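Local coordinates for Melibiose/raffinose/stachyose-binding protein MelE (Bacillus subtilis subsp. subtilis str. 168, PDB 4R6H), which binds melibiose, raffinose and stachyose and serves as the solute-binding component of the ABC transporter MelEDC-MsmX, which imports these sugars, at residues 106-119 and 129-141. Residues are numbered along the deposited sequence; the frame is centred on the assembly and turned at random.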
ATOM      1  N   THR A 106     -19.884   6.086  -6.536  1.00 22.28           N
ATOM      2  CA  THR A 106     -19.329   7.211  -5.780  1.00 21.39           C
ATOM      3  C   THR A 106     -19.931   8.539  -6.187  1.00 24.09           C
ATOM      4  O   THR A 106     -20.146   8.811  -7.396  1.00 23.11           O
ATOM      5  CB  THR A 106     -17.815   7.311  -5.937  1.00 24.99           C
ATOM      6  OG1 THR A 106     -17.466   7.140  -7.318  1.00 23.93           O
ATOM      7  CG2 THR A 106     -17.121   6.223  -5.149  1.00 24.57           C
ATOM      8  N   ALA A 107     -20.222   9.370  -5.182  1.00 20.75           N
ATOM      9  CA  ALA A 107     -20.546  10.785  -5.431  1.00 20.40           C
ATOM     10  C   ALA A 107     -19.301  11.536  -5.847  1.00 21.44           C
ATOM     11  O   ALA A 107     -18.234  11.357  -5.265  1.00 22.16           O
ATOM     12  CB  ALA A 107     -21.124  11.415  -4.185  1.00 19.78           C
ATOM     13  N   ASP A 108     -19.440  12.406  -6.839  1.00 20.18           N
ATOM     14  CA  ASP A 108     -18.385  13.262  -7.269  1.00 19.06           C
ATOM     15  C   ASP A 108     -18.157  14.344  -6.233  1.00 19.51           C
ATOM     16  O   ASP A 108     -19.078  15.094  -5.901  1.00 20.27           O
ATOM     17  CB  ASP A 108     -18.754  13.808  -8.652  1.00 20.51           C
ATOM     18  CG  ASP A 108     -17.675  14.595  -9.304  1.00 22.05           C
ATOM     19  OD1 ASP A 108     -16.706  15.034  -8.650  1.00 19.80           O
ATOM     20  OD2 ASP A 108     -17.817  14.846 -10.536  1.00 21.11           O
ATOM     21  N   LEU A 109     -16.928  14.419  -5.685  1.00 18.07           N
ATOM     22  CA  LEU A 109     -16.624  15.344  -4.651  1.00 18.91           C
ATOM     23  C   LEU A 109     -15.916  16.589  -5.159  1.00 21.30           C
ATOM     24  O   LEU A 109     -15.412  17.357  -4.369  1.00 21.61           O
ATOM     25  CB  LEU A 109     -15.780  14.658  -3.580  1.00 20.12           C
ATOM     26  CG  LEU A 109     -16.362  13.405  -2.966  1.00 18.81           C
ATOM     27  CD1 LEU A 109     -15.423  12.863  -1.872  1.00 18.08           C
ATOM     28  CD2 LEU A 109     -17.761  13.590  -2.428  1.00 20.27           C
ATOM     29  N   ARG A 110     -15.931  16.825  -6.471  1.00 19.24           N
ATOM     30  CA  ARG A 110     -15.148  17.944  -7.033  1.00 21.57           C
ATOM     31  C   ARG A 110     -15.555  19.310  -6.545  1.00 23.17           C
ATOM     32  O   ARG A 110     -14.721  20.241  -6.607  1.00 26.71           O
ATOM     33  CB  ARG A 110     -15.182  17.953  -8.578  1.00 21.42           C
ATOM     34  CG  ARG A 110     -16.487  18.505  -9.174  1.00 22.54           C
ATOM     35  CD  ARG A 110     -16.446  18.605 -10.703  1.00 20.70           C
ATOM     36  NE  ARG A 110     -16.650  17.327 -11.357  1.00 20.96           N
ATOM     37  CZ  ARG A 110     -16.562  17.099 -12.663  1.00 29.21           C
ATOM     38  NH1 ARG A 110     -16.257  18.094 -13.499  1.00 29.01           N
ATOM     39  NH2 ARG A 110     -16.791  15.882 -13.125  1.00 24.54           N
ATOM     40  N   ASP A 111     -16.788  19.475  -6.066  1.00 19.27           N
ATOM     41  CA  ASP A 111     -17.243  20.779  -5.566  1.00 21.33           C
ATOM     42  C   ASP A 111     -17.065  20.984  -4.061  1.00 22.16           C
ATOM     43  O   ASP A 111     -17.590  21.957  -3.487  1.00 26.91           O
ATOM     44  CB  ASP A 111     -18.694  21.020  -5.978  1.00 23.49           C
ATOM     45  CG  ASP A 111     -18.886  20.946  -7.508  1.00 25.74           C
ATOM     46  OD1 ASP A 111     -18.204  21.673  -8.234  1.00 26.23           O
ATOM     47  OD2 ASP A 111     -19.655  20.090  -7.991  1.00 28.25           O
ATOM     48  N   MET A 112     -16.348  20.072  -3.401  1.00 20.71           N
ATOM     49  CA  MET A 112     -16.014  20.276  -1.994  1.00 22.50           C
ATOM     50  C   MET A 112     -14.755  21.130  -1.810  1.00 18.80           C
ATOM     51  O   MET A 112     -13.785  21.008  -2.559  1.00 22.89           O
ATOM     52  CB  MET A 112     -15.845  18.918  -1.268  1.00 23.81           C
ATOM     53  CG  MET A 112     -17.086  18.023  -1.307  1.00 22.79           C
ATOM     54  SD  MET A 112     -16.985  16.645  -0.146  1.00 21.15           S
ATOM     55  CE  MET A 112     -17.154  17.530   1.382  1.00 22.38           C
ATOM     56  N   LYS A 113     -14.776  21.920  -0.747  1.00 21.57           N
ATOM     57  CA  LYS A 113     -13.703  22.901  -0.480  1.00 25.35           C
ATOM     58  C   LYS A 113     -12.340  22.245  -0.301  1.00 23.35           C
ATOM     59  O   LYS A 113     -11.310  22.796  -0.708  1.00 22.52           O
ATOM     60  CB  LYS A 113     -14.062  23.743   0.759  1.00 26.41           C
ATOM     61  CG  LYS A 113     -15.410  24.435   0.584  1.00 52.32           C
ATOM     62  CD  LYS A 113     -15.563  25.760   1.308  1.00 73.49           C
ATOM     63  CE  LYS A 113     -16.678  26.571   0.648  1.00 66.42           C
ATOM     64  NZ  LYS A 113     -16.761  27.979   1.125  1.00 85.14           N
ATOM     65  N   TRP A 114     -12.294  21.040   0.309  1.00 21.80           N
ATOM     66  CA  TRP A 114     -10.992  20.401   0.589  1.00 21.65           C
ATOM     67  C   TRP A 114     -10.186  20.047  -0.655  1.00 21.28           C
ATOM     68  O   TRP A 114      -8.967  19.923  -0.599  1.00 23.11           O
ATOM     69  CB  TRP A 114     -11.165  19.133   1.469  1.00 22.78           C
ATOM     70  CG  TRP A 114     -11.893  17.988   0.775  1.00 20.50           C
ATOM     71  CD1 TRP A 114     -13.219  17.695   0.860  1.00 21.95           C
ATOM     72  CD2 TRP A 114     -11.335  17.048  -0.135  1.00 16.87           C
ATOM     73  NE1 TRP A 114     -13.514  16.627   0.085  1.00 19.12           N
ATOM     74  CE2 TRP A 114     -12.384  16.189  -0.544  1.00 18.13           C
ATOM     75  CE3 TRP A 114     -10.040  16.814  -0.650  1.00 19.62           C
ATOM     76  CZ2 TRP A 114     -12.179  15.131  -1.419  1.00 19.46           C
ATOM     77  CZ3 TRP A 114      -9.835  15.750  -1.485  1.00 20.34           C
ATOM     78  CH2 TRP A 114     -10.903  14.918  -1.890  1.00 20.78           C
ATOM     79  N   THR A 115     -10.861  19.911  -1.807  1.00 19.22           N
ATOM     80  CA  THR A 115     -10.197  19.441  -3.000  1.00 18.17           C
ATOM     81  C   THR A 115      -9.075  20.375  -3.463  1.00 19.36           C
ATOM     82  O   THR A 115      -8.158  19.911  -4.090  1.00 21.12           O
ATOM     83  CB  THR A 115     -11.200  19.176  -4.151  1.00 24.10           C
ATOM     84  OG1 THR A 115     -11.837  20.406  -4.537  1.00 22.70           O
ATOM     85  CG2 THR A 115     -12.251  18.156  -3.719  1.00 28.84           C
ATOM     86  N   GLN A 116      -9.148  21.653  -3.080  1.00 22.08           N
ATOM     87  CA  GLN A 116      -8.068  22.562  -3.445  1.00 23.54           C
ATOM     88  C   GLN A 116      -6.737  22.126  -2.850  1.00 27.26           C
ATOM     89  O   GLN A 116      -5.694  22.485  -3.381  1.00 24.64           O
ATOM     90  CB  GLN A 116      -8.370  24.008  -3.048  1.00 28.33           C
ATOM     91  CG  GLN A 116      -8.427  24.294  -1.574  1.00 29.04           C
ATOM     92  CD  GLN A 116      -8.571  25.786  -1.278  1.00 43.22           C
ATOM     93  OE1 GLN A 116      -8.177  26.628  -2.080  1.00 35.96           O
ATOM     94  NE2 GLN A 116      -9.138  26.113  -0.123  1.00 37.46           N
ATOM     95  N   ASP A 117      -6.768  21.346  -1.773  1.00 21.24           N
ATOM     96  CA  ASP A 117      -5.542  20.901  -1.142  1.00 18.89           C
ATOM     97  C   ASP A 117      -5.199  19.426  -1.338  1.00 19.48           C
ATOM     98  O   ASP A 117      -4.306  18.897  -0.652  1.00 20.14           O
ATOM     99  CB  ASP A 117      -5.586  21.231   0.344  1.00 23.22           C
ATOM    100  CG  ASP A 117      -5.545  22.727   0.610  1.00 30.87           C
ATOM    101  OD1 ASP A 117      -4.788  23.450  -0.078  1.00 30.88           O
ATOM    102  OD2 ASP A 117      -6.277  23.164   1.510  1.00 29.48           O
ATOM    103  N   LEU A 118      -5.861  18.769  -2.289  1.00 18.53           N
ATOM    104  CA  LEU A 118      -5.521  17.393  -2.606  1.00 17.30           C
ATOM    105  C   LEU A 118      -4.037  17.265  -2.992  1.00 20.15           C
ATOM    106  O   LEU A 118      -3.544  18.052  -3.838  1.00 22.02           O
ATOM    107  CB  LEU A 118      -6.369  16.862  -3.743  1.00 20.24           C
ATOM    108  CG  LEU A 118      -6.072  15.435  -4.237  1.00 21.67           C
ATOM    109  CD1 LEU A 118      -6.280  14.382  -3.135  1.00 21.61           C
ATOM    110  CD2 LEU A 118      -6.863  15.034  -5.473  1.00 25.87           C
ATOM    111  N   ASP A 119      -3.298  16.334  -2.385  1.00 20.17           N
ATOM    112  CA  ASP A 119      -1.897  16.115  -2.764  1.00 21.25           C
ATOM    113  C   ASP A 119      -1.828  15.812  -4.254  1.00 22.11           C
ATOM    114  O   ASP A 119      -2.462  14.885  -4.712  1.00 21.91           O
ATOM    115  CB  ASP A 119      -1.277  14.989  -1.906  1.00 20.37           C
ATOM    116  CG  ASP A 119       0.244  14.825  -2.112  1.00 19.36           C
ATOM    117  OD1 ASP A 119       0.720  14.966  -3.253  1.00 24.64           O
ATOM    118  OD2 ASP A 119       0.933  14.545  -1.108  1.00 25.09           O
ATOM    119  N   LYS A 129      -9.364  12.568 -15.483  1.00 39.90           N
ATOM    120  CA  LYS A 129      -8.918  13.748 -16.213  1.00 47.22           C
ATOM    121  C   LYS A 129     -10.110  14.680 -16.521  1.00 36.95           C
ATOM    122  O   LYS A 129      -9.925  15.884 -16.600  1.00 32.89           O
ATOM    123  CB  LYS A 129      -8.173  13.341 -17.498  1.00 55.49           C
ATOM    124  CG  LYS A 129      -7.321  14.444 -18.116  1.00 79.21           C
ATOM    125  CD  LYS A 129      -6.717  14.011 -19.447  1.00102.01           C
ATOM    126  CE  LYS A 129      -6.306  15.205 -20.295  1.00 81.91           C
ATOM    127  NZ  LYS A 129      -5.431  16.159 -19.559  1.00 99.59           N
ATOM    128  N   SER A 130     -11.322  14.125 -16.652  1.00 32.34           N
ATOM    129  CA  SER A 130     -12.536  14.966 -16.868  1.00 35.96           C
ATOM    130  C   SER A 130     -13.113  15.641 -15.596  1.00 37.67           C
ATOM    131  O   SER A 130     -14.104  16.373 -15.663  1.00 32.87           O
ATOM    132  CB  SER A 130     -13.633  14.211 -17.657  1.00 38.72           C
ATOM    133  OG  SER A 130     -14.359  13.278 -16.880  1.00 42.17           O
ATOM    134  N   GLY A 131     -12.463  15.430 -14.452  1.00 29.46           N
ATOM    135  CA  GLY A 131     -12.660  16.282 -13.281  1.00 28.70           C
ATOM    136  C   GLY A 131     -13.288  15.634 -12.051  1.00 21.76           C
ATOM    137  O   GLY A 131     -13.327  16.285 -10.993  1.00 22.97           O
ATOM    138  N   LYS A 132     -13.851  14.441 -12.204  1.00 22.58           N
ATOM    139  CA  LYS A 132     -14.492  13.790 -11.043  1.00 21.56           C
ATOM    140  C   LYS A 132     -13.459  13.541  -9.936  1.00 23.73           C
ATOM    141  O   LYS A 132     -12.367  13.065 -10.206  1.00 23.85           O
ATOM    142  CB  LYS A 132     -15.144  12.477 -11.421  1.00 23.07           C
ATOM    143  CG  LYS A 132     -15.729  11.765 -10.211  1.00 25.12           C
ATOM    144  CD  LYS A 132     -16.687  10.663 -10.591  1.00 21.32           C
ATOM    145  CE  LYS A 132     -17.066   9.836  -9.382  1.00 24.82           C
ATOM    146  NZ  LYS A 132     -18.240   8.968  -9.606  1.00 27.68           N
ATOM    147  N   VAL A 133     -13.826  13.837  -8.692  1.00 19.86           N
ATOM    148  CA  VAL A 133     -13.045  13.438  -7.509  1.00 19.03           C
ATOM    149  C   VAL A 133     -13.865  12.300  -6.877  1.00 18.89           C
ATOM    150  O   VAL A 133     -15.045  12.505  -6.469  1.00 19.21           O
ATOM    151  CB  VAL A 133     -12.866  14.607  -6.558  1.00 20.98           C
ATOM    152  CG1 VAL A 133     -12.143  14.160  -5.277  1.00 22.09           C
ATOM    153  CG2 VAL A 133     -12.089  15.743  -7.215  1.00 22.48           C
ATOM    154  N   TYR A 134     -13.291  11.104  -6.822  1.00 19.74           N
ATOM    155  CA  TYR A 134     -14.027   9.884  -6.457  1.00 20.05           C
ATOM    156  C   TYR A 134     -14.190   9.678  -4.950  1.00 20.20           C
ATOM    157  O   TYR A 134     -15.070   8.977  -4.526  1.00 19.27           O
ATOM    158  CB  TYR A 134     -13.329   8.611  -7.012  1.00 23.27           C
ATOM    159  CG  TYR A 134     -13.503   8.404  -8.514  1.00 28.20           C
ATOM    160  CD1 TYR A 134     -12.813   9.213  -9.419  1.00 39.14           C
ATOM    161  CD2 TYR A 134     -14.344   7.386  -9.029  1.00 30.14           C
ATOM    162  CE1 TYR A 134     -12.969   9.047 -10.785  1.00 40.25           C
ATOM    163  CE2 TYR A 134     -14.518   7.223 -10.423  1.00 23.06           C
ATOM    164  CZ  TYR A 134     -13.812   8.046 -11.275  1.00 38.13           C
ATOM    165  OH  TYR A 134     -13.937   7.902 -12.645  1.00 41.02           O
ATOM    166  N   ALA A 135     -13.239  10.191  -4.176  1.00 17.61           N
ATOM    167  CA  ALA A 135     -13.202   9.910  -2.718  1.00 18.00           C
ATOM    168  C   ALA A 135     -12.238  10.867  -2.048  1.00 20.14           C
ATOM    169  O   ALA A 135     -11.379  11.456  -2.702  1.00 20.34           O
ATOM    170  CB  ALA A 135     -12.737   8.507  -2.470  1.00 19.92           C
ATOM    171  N   TYR A 136     -12.395  10.994  -0.739  1.00 17.41           N
ATOM    172  CA  TYR A 136     -11.534  11.815   0.109  1.00 18.11           C
ATOM    173  C   TYR A 136     -10.465  10.928   0.705  1.00 17.62           C
ATOM    174  O   TYR A 136     -10.780   9.926   1.374  1.00 16.75           O
ATOM    175  CB  TYR A 136     -12.366  12.479   1.233  1.00 17.89           C
ATOM    176  CG  TYR A 136     -11.498  13.052   2.325  1.00 17.46           C
ATOM    177  CD1 TYR A 136     -10.703  14.166   2.107  1.00 19.92           C
ATOM    178  CD2 TYR A 136     -11.405  12.406   3.548  1.00 17.94           C
ATOM    179  CE1 TYR A 136      -9.874  14.640   3.101  1.00 19.55           C
ATOM    180  CE2 TYR A 136     -10.595  12.875   4.555  1.00 17.80           C
ATOM    181  CZ  TYR A 136      -9.818  14.000   4.311  1.00 19.00           C
ATOM    182  OH  TYR A 136      -8.995  14.474   5.323  1.00 18.90           O
ATOM    183  N   PRO A 137      -9.189  11.265   0.475  1.00 16.28           N
ATOM    184  CA  PRO A 137      -8.095  10.484   1.039  1.00 16.96           C
ATOM    185  C   PRO A 137      -7.761  10.849   2.477  1.00 16.66           C
ATOM    186  O   PRO A 137      -7.250  11.934   2.749  1.00 19.17           O
ATOM    187  CB  PRO A 137      -6.925  10.801   0.100  1.00 17.54           C
ATOM    188  CG  PRO A 137      -7.207  12.224  -0.309  1.00 19.77           C
ATOM    189  CD  PRO A 137      -8.709  12.363  -0.388  1.00 17.85           C
ATOM    190  N   ILE A 138      -8.059   9.968   3.403  1.00 15.03           N
ATOM    191  CA  ILE A 138      -7.722  10.206   4.791  1.00 17.21           C
ATOM    192  C   ILE A 138      -6.183  10.298   4.922  1.00 18.39           C
ATOM    193  O   ILE A 138      -5.630  11.072   5.693  1.00 18.85           O
ATOM    194  CB  ILE A 138      -8.280   9.080   5.659  1.00 17.25           C
ATOM    195  CG1 ILE A 138      -9.793   9.196   5.747  1.00 18.42           C
ATOM    196  CG2 ILE A 138      -7.589   8.996   7.023  1.00 18.55           C
ATOM    197  CD1 ILE A 138     -10.467   7.983   6.339  1.00 21.75           C
ATOM    198  N   ASN A 139      -5.501   9.492   4.138  1.00 16.47           N
ATOM    199  CA  ASN A 139      -4.053   9.385   4.206  1.00 17.16           C
ATOM    200  C   ASN A 139      -3.552   8.935   2.855  1.00 18.19           C
ATOM    201  O   ASN A 139      -4.314   8.934   1.871  1.00 19.18           O
ATOM    202  CB  ASN A 139      -3.581   8.449   5.322  1.00 17.22           C
ATOM    203  CG  ASN A 139      -4.086   7.051   5.176  1.00 16.87           C
ATOM    204  OD1 ASN A 139      -4.779   6.711   4.211  1.00 17.67           O
ATOM    205  ND2 ASN A 139      -3.691   6.179   6.109  1.00 17.12           N
ATOM    206  N   GLN A 140      -2.286   8.551   2.775  1.00 17.89           N
ATOM    207  CA  GLN A 140      -1.761   7.995   1.551  1.00 17.69           C
ATOM    208  C   GLN A 140      -0.610   7.065   1.855  1.00 17.74           C
ATOM    209  O   GLN A 140       0.117   7.290   2.807  1.00 20.60           O
ATOM    210  CB  GLN A 140      -1.268   9.099   0.633  1.00 21.64           C
ATOM    211  CG  GLN A 140      -0.298  10.059   1.273  1.00 18.87           C
ATOM    212  CD  GLN A 140       0.221  11.093   0.287  1.00 21.79           C
ATOM    213  OE1 GLN A 140       0.877  10.725  -0.723  1.00 22.68           O
ATOM    214  NE2 GLN A 140      -0.064  12.353   0.551  1.00 21.28           N
ATOM    215  N   ALA A 141      -0.451   6.068   1.009  1.00 18.92           N
ATOM    216  CA  ALA A 141       0.602   5.094   1.167  1.00 17.65           C
ATOM    217  C   ALA A 141       1.745   5.420   0.221  1.00 18.97           C
ATOM    218  O   ALA A 141       1.498   5.768  -0.953  1.00 18.71           O
ATOM    219  CB  ALA A 141       0.109   3.693   0.858  1.00 17.70           C
TER
HETATM  220  O   HOH W   1     -17.327   9.882  -3.112  1.00 20.75           O
HETATM  221  O   HOH W   2     -16.453  17.246 -16.572  1.00 37.95           O
HETATM  222  O   HOH W   3       2.815  12.439  -1.649  1.00 24.52           O
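Trp114 and Tyr136 form a T-shaped pair in the tightly packed part of this contact: the ring planes stand at 77°, and CD1 of Tyr136 lies over the centre of the indole, 3.7 Å from CD2 of Trp114. Thr115 CG2 covers the opposite indole face, so the ring is sandwiched and its tilt restricted. CG of Trp114 sits between the backbone N and the carbonyl carbon (chi1 67°), which carries the indole toward 129-141, and its CH2 reaches Val133 CG1 and Pro137 CD, each at 3.7 Å. Leu118 CD1 extends this apolar patch onto Pro137 CG.

One backbone bond and one backbone-to-carboxylate bond add a second constraint. Leu109 N donates to Val133 O at 2.8 Å and 171°, while Val133 N donates to the side chain of Asp108, at OD1, over 3.1 Å. That oxygen also accepts from Arg110 N, closing an Asx turn; the two donors approach from opposite faces of the carboxylate. OD2 takes NE and NH2 of Arg110 in a side-on salt bridge. An alanine in place of Asp108 would probably leave Val133 N without this acceptor and set the Arg110 guanidinium free to swing.

The Arg110 end is looser and faces solvent: one guanidinium face rests on the Gly131 peptide, and a water links NH1 to Ser130 O.

Away from the guanidinium, the extended Lys132 chain brings NZ within 2.9 Å of Thr106 O, and NZ also donates to Thr106 OG1. Gln140, buried, donates from NE2 to Asp119 OD2 at 2.9 Å, from above the carboxylate plane, and to Ser347 O; a water bridges the same OD2 to Gln140 OE1, and Asp119 OD1 accepts from Asn121 N.

Strand 136-137 edges a small antiparallel sheet, pairing with strand 310-313 through Tyr136 and Leu311, while Ile327 and Ala331 of helix 320-331 pack against both Trp114 and Tyr136.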